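PDB 4WXJ: glutamate receptor IIB from Drosophila melanogaster, which binds L-glutamate in the two-lobed ligand-binding domain described here and, as the whole receptor, probably acts as a kainate-type glutamate-gated postsynaptic ion channel. Local coordinates for residues A[14-19]-A[66-71]; A[119-124]-A[186-191]; A[142-147]-A[175-180]; A[148-153]-A[198-203]. One frame throughout, in Å; residues are numbered along the deposited sequence. Where two conformers were deposited one is given.

Contact 1: A[14-19]-A[66-71]. With GLU (glutamic acid), chain C.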
# COMPACT_ATOMS: atom_id res chain seq x y z
N ALA A 14 13.66 5.92 -0.46
CA ALA A 14 12.48 6.59 -0.97
C ALA A 14 11.23 6.00 -0.33
O ALA A 14 11.07 4.79 -0.25
CB ALA A 14 12.41 6.47 -2.49
N THR A 15 10.34 6.87 0.14
CA THR A 15 9.09 6.44 0.74
C THR A 15 8.00 7.46 0.46
O THR A 15 8.20 8.39 -0.31
CB THR A 15 9.24 6.23 2.27
OG1 THR A 15 8.01 5.73 2.81
CG2 THR A 15 9.61 7.53 2.96
N ARG A 16 6.84 7.26 1.09
CA ARG A 16 5.73 8.19 0.97
C ARG A 16 5.06 8.35 2.32
O ARG A 16 5.11 7.44 3.15
CB ARG A 16 4.72 7.72 -0.08
CG ARG A 16 3.99 6.44 0.29
CD ARG A 16 3.02 6.01 -0.81
NE ARG A 16 2.02 7.03 -1.10
CZ ARG A 16 0.90 7.22 -0.41
NH1 ARG A 16 0.62 6.45 0.64
NH2 ARG A 16 0.06 8.18 -0.76
N VAL A 17 4.43 9.50 2.54
CA VAL A 17 3.76 9.76 3.80
C VAL A 17 2.40 9.07 3.83
O VAL A 17 1.54 9.32 2.99
CB VAL A 17 3.57 11.28 4.03
CG1 VAL A 17 2.76 11.54 5.29
CG2 VAL A 17 4.93 11.96 4.12
N GLY A 18 2.23 8.18 4.81
CA GLY A 18 1.00 7.44 4.95
C GLY A 18 1.09 6.49 6.13
O GLY A 18 1.93 5.58 6.14
N LYS A 19 0.23 6.70 7.12
CA LYS A 19 0.26 5.89 8.33
C LYS A 19 -0.31 4.51 8.06
O LYS A 19 -1.14 4.34 7.17
CB LYS A 19 -0.53 6.58 9.44
CG LYS A 19 0.08 7.89 9.91
CD LYS A 19 -0.83 8.60 10.89
CE LYS A 19 -0.18 9.85 11.45
NZ LYS A 19 -1.12 10.65 12.28
N ASN A 66 4.50 12.15 -3.51
CA ASN A 66 3.91 11.25 -2.51
C ASN A 66 3.09 10.11 -3.11
O ASN A 66 2.12 9.65 -2.51
CB ASN A 66 3.04 12.05 -1.54
CG ASN A 66 2.87 11.34 -0.20
OD1 ASN A 66 3.84 11.09 0.51
ND2 ASN A 66 1.62 11.03 0.15
N LYS A 67 3.49 9.65 -4.30
CA LYS A 67 2.80 8.55 -4.97
C LYS A 67 3.52 7.22 -4.77
O LYS A 67 4.73 7.19 -4.54
CB LYS A 67 2.65 8.85 -6.46
CG LYS A 67 1.73 10.01 -6.77
CD LYS A 67 1.50 10.15 -8.27
CE LYS A 67 0.55 11.28 -8.59
NZ LYS A 67 0.20 11.32 -10.04
N TYR A 68 2.77 6.13 -4.86
CA TYR A 68 3.35 4.79 -4.80
C TYR A 68 4.23 4.55 -6.02
O TYR A 68 5.43 4.29 -5.90
CB TYR A 68 2.26 3.72 -4.74
CG TYR A 68 1.47 3.67 -3.44
CD1 TYR A 68 0.36 4.47 -3.25
CD2 TYR A 68 1.83 2.79 -2.43
CE1 TYR A 68 -0.37 4.42 -2.07
CE2 TYR A 68 1.11 2.73 -1.25
CZ TYR A 68 0.01 3.54 -1.08
OH TYR A 68 -0.71 3.48 0.09
N GLY A 69 3.61 4.64 -7.20
CA GLY A 69 4.30 4.40 -8.45
C GLY A 69 3.43 3.66 -9.45
O GLY A 69 3.06 2.51 -9.23
N SER A 70 3.10 4.34 -10.54
CA SER A 70 2.30 3.75 -11.61
C SER A 70 2.80 4.22 -12.96
O SER A 70 3.46 5.26 -13.06
CB SER A 70 0.82 4.11 -11.44
OG SER A 70 0.60 5.48 -11.71
N TYR A 71 2.48 3.46 -14.00
CA TYR A 71 2.89 3.79 -15.36
C TYR A 71 1.80 4.59 -16.07
O TYR A 71 0.66 4.15 -16.15
CB TYR A 71 3.20 2.51 -16.14
CG TYR A 71 3.52 2.73 -17.60
CD1 TYR A 71 4.76 3.22 -18.00
CD2 TYR A 71 2.59 2.43 -18.58
CE1 TYR A 71 5.05 3.42 -19.33
CE2 TYR A 71 2.87 2.62 -19.92
CZ TYR A 71 4.10 3.11 -20.29
OH TYR A 71 4.38 3.30 -21.62
N GLU C . -0.13 -1.02 -1.75
CA GLU C . -0.78 -0.50 -2.98
C GLU C . 0.27 -0.20 -4.04
O GLU C . 1.44 -0.53 -3.88
CB GLU C . -1.60 0.75 -2.66
CG GLU C . -2.88 0.47 -1.89
CD GLU C . -4.03 0.01 -2.77
OE1 GLU C . -5.07 -0.41 -2.21
OE2 GLU C . -3.91 0.06 -4.01
OXT GLU C . -0.03 0.38 -5.09
O HOH W 1 -2.22 5.65 0.96

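Contact 2: A[119-124]-A[186-191]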
# COMPACT_ATOMS: atom_id res chain seq x y z
N SER A 119 -10.03 -6.28 0.31
CA SER A 119 -11.39 -6.38 0.80
C SER A 119 -12.12 -5.05 0.65
O SER A 119 -11.60 -4.12 0.03
CB SER A 119 -11.40 -6.83 2.26
OG SER A 119 -12.68 -7.31 2.64
N ILE A 120 -13.31 -4.97 1.22
CA ILE A 120 -14.20 -3.83 1.02
C ILE A 120 -14.41 -3.05 2.32
O ILE A 120 -14.92 -3.59 3.29
CB ILE A 120 -15.57 -4.28 0.48
CG1 ILE A 120 -15.40 -5.12 -0.79
CG2 ILE A 120 -16.46 -3.07 0.20
CD1 ILE A 120 -16.64 -5.91 -1.16
N LEU A 121 -14.02 -1.78 2.32
CA LEU A 121 -14.29 -0.89 3.44
C LEU A 121 -15.62 -0.18 3.19
O LEU A 121 -15.81 0.44 2.15
CB LEU A 121 -13.17 0.14 3.63
CG LEU A 121 -13.39 1.16 4.75
CD1 LEU A 121 -13.42 0.47 6.11
CD2 LEU A 121 -12.32 2.23 4.73
N SER A 122 -16.53 -0.28 4.16
CA SER A 122 -17.87 0.27 4.01
C SER A 122 -18.35 0.98 5.27
O SER A 122 -17.84 0.75 6.37
CB SER A 122 -18.85 -0.85 3.65
OG SER A 122 -20.17 -0.34 3.55
N TYR A 123 -19.33 1.85 5.09
CA TYR A 123 -20.03 2.47 6.20
C TYR A 123 -20.98 1.43 6.79
O TYR A 123 -21.60 0.67 6.05
CB TYR A 123 -20.80 3.71 5.73
CG TYR A 123 -21.16 4.68 6.83
CD1 TYR A 123 -20.30 5.72 7.17
CD2 TYR A 123 -22.36 4.58 7.51
CE1 TYR A 123 -20.62 6.61 8.17
CE2 TYR A 123 -22.69 5.47 8.51
CZ TYR A 123 -21.82 6.49 8.84
OH TYR A 123 -22.14 7.38 9.83
N LYS A 124 -21.09 1.40 8.11
CA LYS A 124 -21.98 0.45 8.77
C LYS A 124 -23.44 0.70 8.38
O LYS A 124 -23.83 1.83 8.08
CB LYS A 124 -21.82 0.54 10.29
CG LYS A 124 -20.60 -0.20 10.82
CD LYS A 124 -20.47 -0.07 12.33
CE LYS A 124 -19.42 -1.02 12.87
NZ LYS A 124 -18.97 -0.64 14.24
N ASP A 186 -11.83 8.72 4.08
CA ASP A 186 -12.58 9.95 4.29
C ASP A 186 -13.86 9.96 3.46
O ASP A 186 -14.90 10.44 3.90
CB ASP A 186 -11.73 11.18 3.94
CG ASP A 186 -10.55 11.37 4.88
OD1 ASP A 186 -10.49 10.69 5.92
OD2 ASP A 186 -9.69 12.22 4.57
N ARG A 187 -13.78 9.42 2.25
CA ARG A 187 -14.92 9.42 1.34
C ARG A 187 -16.01 8.45 1.80
O ARG A 187 -17.20 8.73 1.64
CB ARG A 187 -14.48 9.07 -0.08
CG ARG A 187 -15.58 9.23 -1.11
CD ARG A 187 -15.04 9.13 -2.53
NE ARG A 187 -16.11 9.14 -3.51
CZ ARG A 187 -15.93 9.05 -4.83
NH1 ARG A 187 -14.70 8.95 -5.33
NH2 ARG A 187 -16.98 9.07 -5.64
N VAL A 188 -15.62 7.31 2.37
CA VAL A 188 -16.59 6.36 2.89
C VAL A 188 -17.33 6.96 4.08
O VAL A 188 -18.55 6.81 4.22
CB VAL A 188 -15.92 5.03 3.32
CG1 VAL A 188 -16.93 4.11 4.00
CG2 VAL A 188 -15.31 4.34 2.12
N LYS A 189 -16.58 7.64 4.95
CA LYS A 189 -17.16 8.27 6.13
C LYS A 189 -18.14 9.38 5.74
O LYS A 189 -19.26 9.44 6.25
CB LYS A 189 -16.05 8.83 7.03
CG LYS A 189 -15.25 7.74 7.74
CD LYS A 189 -13.83 8.18 8.07
CE LYS A 189 -13.78 9.16 9.23
NZ LYS A 189 -12.37 9.49 9.60
N LEU A 190 -17.71 10.25 4.84
CA LEU A 190 -18.53 11.38 4.41
C LEU A 190 -19.77 10.95 3.63
O LEU A 190 -20.77 11.66 3.60
CB LEU A 190 -17.69 12.34 3.55
CG LEU A 190 -16.57 13.09 4.26
CD1 LEU A 190 -15.64 13.74 3.24
CD2 LEU A 190 -17.13 14.14 5.20
N SER A 191 -19.69 9.78 2.99
CA SER A 191 -20.74 9.33 2.08
C SER A 191 -21.89 8.63 2.80
O SER A 191 -22.94 8.38 2.20
CB SER A 191 -20.14 8.40 1.03
OG SER A 191 -19.29 9.12 0.15

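Contact 3: A[142-147]-A[175-180]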
# COMPACT_ATOMS: atom_id res chain seq x y z
N PHE A 142 -18.40 2.52 -5.77
CA PHE A 142 -17.17 2.03 -5.16
C PHE A 142 -15.96 2.30 -6.04
O PHE A 142 -16.09 2.48 -7.26
CB PHE A 142 -17.28 0.53 -4.87
CG PHE A 142 -17.74 -0.28 -6.04
CD1 PHE A 142 -19.09 -0.50 -6.27
CD2 PHE A 142 -16.82 -0.84 -6.92
CE1 PHE A 142 -19.51 -1.25 -7.35
CE2 PHE A 142 -17.24 -1.60 -8.00
CZ PHE A 142 -18.59 -1.80 -8.21
N GLY A 143 -14.78 2.34 -5.43
CA GLY A 143 -13.56 2.60 -6.16
C GLY A 143 -12.29 2.24 -5.40
O GLY A 143 -12.35 1.69 -4.29
N THR A 144 -11.15 2.58 -6.00
CA THR A 144 -9.84 2.26 -5.45
C THR A 144 -8.91 3.46 -5.56
O THR A 144 -9.29 4.51 -6.07
CB THR A 144 -9.18 1.06 -6.18
OG1 THR A 144 -8.86 1.45 -7.53
CG2 THR A 144 -10.10 -0.14 -6.21
N ILE A 145 -7.68 3.29 -5.09
CA ILE A 145 -6.65 4.29 -5.29
C ILE A 145 -6.26 4.31 -6.76
O ILE A 145 -6.03 3.26 -7.37
CB ILE A 145 -5.41 4.02 -4.42
CG1 ILE A 145 -5.77 4.21 -2.95
CG2 ILE A 145 -4.26 4.95 -4.81
CD1 ILE A 145 -4.73 3.67 -1.99
N ARG A 146 -6.19 5.51 -7.33
CA ARG A 146 -5.87 5.69 -8.74
C ARG A 146 -4.46 5.18 -9.05
O ARG A 146 -3.48 5.66 -8.48
CB ARG A 146 -5.99 7.17 -9.10
CG ARG A 146 -5.79 7.49 -10.57
CD ARG A 146 -6.02 8.97 -10.86
NE ARG A 146 -7.33 9.43 -10.39
CZ ARG A 146 -7.56 10.05 -9.24
NH1 ARG A 146 -6.57 10.33 -8.40
NH2 ARG A 146 -8.80 10.41 -8.93
N GLY A 147 -4.37 4.21 -9.95
CA GLY A 147 -3.08 3.67 -10.35
C GLY A 147 -2.42 2.81 -9.29
O GLY A 147 -1.25 2.45 -9.42
N ASP A 175 -15.89 10.76 -10.30
CA ASP A 175 -14.73 9.87 -10.32
C ASP A 175 -14.72 8.96 -9.10
O ASP A 175 -14.77 9.43 -7.96
CB ASP A 175 -13.44 10.69 -10.39
CG ASP A 175 -12.20 9.83 -10.36
OD1 ASP A 175 -12.26 8.66 -10.81
OD2 ASP A 175 -11.15 10.32 -9.90
N ALA A 176 -14.66 7.66 -9.34
CA ALA A 176 -14.72 6.68 -8.26
C ALA A 176 -13.37 6.49 -7.59
O ALA A 176 -13.29 5.96 -6.48
CB ALA A 176 -15.24 5.35 -8.79
N PHE A 177 -12.30 6.94 -8.25
CA PHE A 177 -10.95 6.71 -7.76
C PHE A 177 -10.47 7.84 -6.83
O PHE A 177 -10.98 8.96 -6.88
CB PHE A 177 -9.99 6.55 -8.93
CG PHE A 177 -10.34 5.41 -9.84
CD1 PHE A 177 -9.86 4.14 -9.59
CD2 PHE A 177 -11.17 5.60 -10.93
CE1 PHE A 177 -10.19 3.08 -10.42
CE2 PHE A 177 -11.50 4.55 -11.77
CZ PHE A 177 -11.01 3.29 -11.51
N THR A 178 -9.49 7.51 -5.99
CA THR A 178 -8.94 8.45 -5.02
C THR A 178 -7.41 8.49 -5.11
O THR A 178 -6.80 7.65 -5.76
CB THR A 178 -9.34 8.07 -3.58
OG1 THR A 178 -8.72 6.83 -3.23
CG2 THR A 178 -10.85 7.93 -3.47
N LYS A 179 -6.80 9.47 -4.45
CA LYS A 179 -5.35 9.65 -4.54
C LYS A 179 -4.60 8.79 -3.53
O LYS A 179 -3.42 8.48 -3.73
CB LYS A 179 -4.99 11.13 -4.34
CG LYS A 179 -4.98 11.60 -2.89
CD LYS A 179 -4.77 13.11 -2.80
CE LYS A 179 -3.35 13.49 -3.20
NZ LYS A 179 -3.09 14.95 -3.03
N ASN A 180 -5.26 8.40 -2.45
CA ASN A 180 -4.62 7.58 -1.42
C ASN A 180 -5.63 6.93 -0.47
O ASN A 180 -6.84 7.15 -0.61
CB ASN A 180 -3.62 8.42 -0.62
CG ASN A 180 -4.24 9.68 -0.03
OD1 ASN A 180 -5.41 9.70 0.35
ND2 ASN A 180 -3.46 10.75 0.03

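Contact 4: A[148-153]-A[198-203]. With GLU (glutamic acid), chain C.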
# COMPACT_ATOMS: atom_id res chain seq x y z
N GLY A 148 -3.17 2.47 -8.24
CA GLY A 148 -2.65 1.64 -7.17
C GLY A 148 -2.69 0.17 -7.52
O GLY A 148 -3.17 -0.21 -8.59
N ALA A 149 -2.19 -0.68 -6.63
CA ALA A 149 -2.11 -2.11 -6.90
C ALA A 149 -3.48 -2.78 -6.86
O ALA A 149 -3.69 -3.81 -7.50
CB ALA A 149 -1.18 -2.78 -5.90
N THR A 150 -4.41 -2.22 -6.09
CA THR A 150 -5.75 -2.79 -6.02
C THR A 150 -6.48 -2.56 -7.34
O THR A 150 -7.29 -3.39 -7.76
CB THR A 150 -6.56 -2.19 -4.85
OG1 THR A 150 -5.91 -2.50 -3.62
CG2 THR A 150 -7.97 -2.78 -4.82
N SER A 151 -6.20 -1.44 -8.00
CA SER A 151 -6.70 -1.21 -9.35
C SER A 151 -6.19 -2.29 -10.30
O SER A 151 -6.92 -2.74 -11.18
CB SER A 151 -6.27 0.17 -9.86
OG SER A 151 -7.08 1.19 -9.31
N VAL A 152 -4.94 -2.69 -10.11
CA VAL A 152 -4.33 -3.72 -10.95
C VAL A 152 -5.06 -5.04 -10.80
O VAL A 152 -5.20 -5.78 -11.77
CB VAL A 152 -2.83 -3.92 -10.60
CG1 VAL A 152 -2.24 -5.09 -11.39
CG2 VAL A 152 -2.04 -2.65 -10.86
N TYR A 153 -5.52 -5.34 -9.59
CA TYR A 153 -6.20 -6.61 -9.33
C TYR A 153 -7.44 -6.75 -10.21
O TYR A 153 -7.73 -7.83 -10.71
CB TYR A 153 -6.60 -6.71 -7.85
CG TYR A 153 -7.48 -7.91 -7.55
CD1 TYR A 153 -8.86 -7.81 -7.60
CD2 TYR A 153 -6.92 -9.15 -7.24
CE1 TYR A 153 -9.67 -8.90 -7.33
CE2 TYR A 153 -7.72 -10.24 -6.97
CZ TYR A 153 -9.09 -10.12 -7.02
OH TYR A 153 -9.89 -11.21 -6.75
N LEU A 198 -12.54 -0.13 -1.97
CA LEU A 198 -11.81 -1.37 -2.16
C LEU A 198 -10.33 -1.13 -1.87
O LEU A 198 -9.69 -0.28 -2.50
CB LEU A 198 -12.00 -1.89 -3.59
CG LEU A 198 -13.38 -2.49 -3.86
CD1 LEU A 198 -13.86 -2.12 -5.25
CD2 LEU A 198 -13.35 -4.00 -3.68
N MET A 199 -9.80 -1.86 -0.90
CA MET A 199 -8.46 -1.60 -0.39
C MET A 199 -7.82 -2.86 0.16
O MET A 199 -8.47 -3.90 0.29
CB MET A 199 -8.50 -0.52 0.69
CG MET A 199 -9.28 -0.93 1.93
SD MET A 199 -9.62 0.45 3.04
CE MET A 199 -7.96 1.02 3.41
N GLU A 200 -6.54 -2.76 0.50
CA GLU A 200 -5.79 -3.88 1.02
C GLU A 200 -6.13 -4.12 2.49
O GLU A 200 -6.36 -3.18 3.24
CB GLU A 200 -4.29 -3.63 0.82
CG GLU A 200 -3.90 -3.65 -0.65
CD GLU A 200 -2.49 -3.16 -0.91
OE1 GLU A 200 -1.93 -2.47 -0.04
OE2 GLU A 200 -1.95 -3.46 -2.00
N THR A 201 -6.17 -5.39 2.87
CA THR A 201 -6.66 -5.80 4.19
C THR A 201 -5.84 -5.21 5.33
O THR A 201 -6.37 -4.93 6.41
CB THR A 201 -6.67 -7.33 4.32
OG1 THR A 201 -5.39 -7.85 3.95
CG2 THR A 201 -7.74 -7.92 3.41
N THR A 202 -4.54 -5.03 5.09
CA THR A 202 -3.67 -4.40 6.07
C THR A 202 -4.15 -3.00 6.42
O THR A 202 -4.42 -2.68 7.58
CB THR A 202 -2.22 -4.31 5.55
OG1 THR A 202 -2.23 -3.77 4.22
CG2 THR A 202 -1.58 -5.68 5.54
N ASN A 203 -4.28 -2.17 5.39
CA ASN A 203 -4.71 -0.79 5.57
C ASN A 203 -6.15 -0.71 6.06
O ASN A 203 -6.50 0.17 6.84
CB ASN A 203 -4.57 -0.02 4.25
CG ASN A 203 -3.14 0.00 3.75
OD1 ASN A 203 -2.20 0.06 4.53
ND2 ASN A 203 -2.98 -0.05 2.43
N GLU C . -0.13 -1.02 -1.75
CA GLU C . -0.78 -0.50 -2.98
C GLU C . 0.27 -0.20 -4.04
O GLU C . 1.44 -0.53 -3.88
CB GLU C . -1.60 0.75 -2.66
CG GLU C . -2.88 0.47 -1.89
CD GLU C . -4.03 0.01 -2.77
OE1 GLU C . -5.07 -0.41 -2.21
OE2 GLU C . -3.91 0.06 -4.01
OXT GLU C . -0.03 0.38 -5.09
O HOH W 2 -3.62 -4.68 -3.88

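Contact 1: A[14-19]-A[66-71]
The Y68 ring is held between two partners, with R16 over one face and the bound glutamate over the opposite one. R16 CD stands above the ring centre, 3.6 Å from the Y68 centroid, as a CH-pi contact. Farther along, the R16 guanidinium lies flat on the ring, planes 14° apart, and CZ sits 4.1 Å from that centroid in an off-centre cation-pi stack. Two torsions place it: CG takes the crowded position between backbone N and carbonyl carbon (chi1 67°), and the chain bends at chi3 (-59°). In the guanidinium plane, R16 NE and NH2 grip N66 O side-on at 3.0 and 3.1 Å, which fixes the rotation of the head group. N66 OD1 accepts a hydrogen bond from V17 N, 2.6 Å away, on a lone pair. A water joins R16 NH1 to the Y68 hydroxyl, which D96 also binds. An alanine at R16 would lose the stack and both bonds to N66 O, and would probably leave the Y68 ring less firmly set. The guanidinium probably polarises the ring, which meets the ligand by van der Waals contact with CB (3.6 Å from Y68 CZ) and the alpha-carboxylate.

Contact 2: A[119-124]-A[186-191]
This is a helix-on-sheet contact inside one lobe of the bilobed periplasmic-binding-protein fold, where helix 181-191 lies against the end of strand 108-123 in the four-stranded mixed sheet. It is the last helix of the beta-alpha-beta connection between parallel strands 141-143 and 195-200, packed on the sheet it is about to rejoin. The short segments run roughly alongside each other, with axes 7.7 Å apart at closest approach and 28° between their directions. The interface is small, 211 Å², and wholly van der Waals in character.

V188 carries it. With CG1 anti to the backbone N (chi1 174°), its two methyls divide the strand between them: CG1 sits 3.5 Å from Y123 N and 3.7 Å from S122 C, while CG2 lies 3.9 Å from L121 O. The nearest side-chain approach of L121 is looser, CD2 to V188 CG2 at 4.5 Å. Residues Y195, F197 and L214 of the neighbouring strands also touch V188 and add to the cover over it. The glutamate is about 10 Å from the L121 side chain, so the contact is set back from the pocket. At the strand's end the Y123 ring, its CG anti to the backbone N, meets the helix obliquely, placing CD1 3.6 Å from V188 O and CE1 3.7 Å from K189 O.

Contact 3: A[142-147]-A[175-180]
I145, a ligand-pocket residue whose side chain comes within about 4 Å of the bound glutamate (nearest atoms), sits where the continuation of strand 141-143 is bridged to the loop before helix 181-191. T178 makes the bridge on both sides of I145: its N donates to T144 O at 3.0 Å, and its O accepts a hydrogen bond from R146 N at 2.7 Å, nearly straight at 175°. The I145 side chain reaches along the loop, CG1 lying 3.7 Å from N180 C. Earlier in the strand, A176 CB packs 3.4 Å from F142 O, and G143 is so close to A176 O that a CB there would clash. T144 and F177 run side by side, with T144 OG1 at the ring edge, 3.5 Å from F177 CD1; that hydroxyl is hydrogen-bonded to S151. On the exposed side, R146 bends at chi3 (-55°) to bring NH2 within 2.5 Å of D175 OD2, a salt bridge in the guanidinium plane. D175 OD1 accepts a hydrogen bond from F177 N at 3.1 Å, from above the carboxylate plane, closing an Asx turn. N180 OD1, at the N-cap, accepts one from E183 N. Single beta bridge, Asx turn and N-capped helix thus meet in the beta-alpha-beta crossover of this periplasmic-binding-protein-like lobe, beside the pocket.

Contact 4: A[148-153]-A[198-203]
The bound glutamate is the true centre of this contact, in the clamshell ligand site of ionotropic glutamate receptors. The N-terminus of helix 149-155 and the point where strand 195-200 turns into helix 201-208 line one wall of the cleft; R103, D96 O and T98 also bind the ligand and complete the site. In the first shell, A149 N donates to the ligand's alpha-carboxylate at OXT (2.9 Å). T150 holds the side-chain carboxylate twice: its N meets GLU OE2 at 3.1 Å with an angle of 165°, and its OG1 donates to GLU OE1 at 2.7 Å. OG1 lies beside the backbone N (chi1 -61°), so both donors face the same carboxylate, and the helix start probably adds electrostatic stabilisation. The E200 carboxylate, opposite in charge to the ligand's amino group, accepts from it: GLU N donates to E200 OE1 (2.9 Å) and, weakly, to OE2.

In the second shell, a water donates to both E200 OE2 (2.8 Å) and T150 OG1 (3.2 Å), linking the helix start to the strand end. T98 binds E200 OE2 and Y226 binds E200 OE1, so the carboxylate is held from outside the pair as well; its chain runs extended from CG to reach the ligand. An alanine at E200 would lose the carboxylate that receives the amino group and the water, and would probably weaken glutamate binding. G148, the N-cap, lies so near GLU OE2 that a side chain would clash there. Direct protein contact between the two segments is slight, 152 Å², and rests mainly on T150, whose CG2 lies 3.8 Å from L198 O.

In the fold
Contacts 2, 3 and 4 all reach the same mixed sheet, whereas contact 1 lies on the parallel sheet of the other lobe; it meets contact 4 through the shared glutamate and packs directly on contact 3, S70 on G147 and R16 on N180. Contacts 2 and 4 are buried but differ in chemistry: the first is van der Waals contact of side chains on backbone, set back from the pocket, the second polar and centred on the ligand. Contacts 1 and 3 are partly buried, and each uses an arginine, stacked on a ring in one and salt-bridged near the surface in the other. R187 reaches D175 O, joining contacts 2 and 3, while backbone pairing of 198-203 with S119 and G143 ties contact 4 to both.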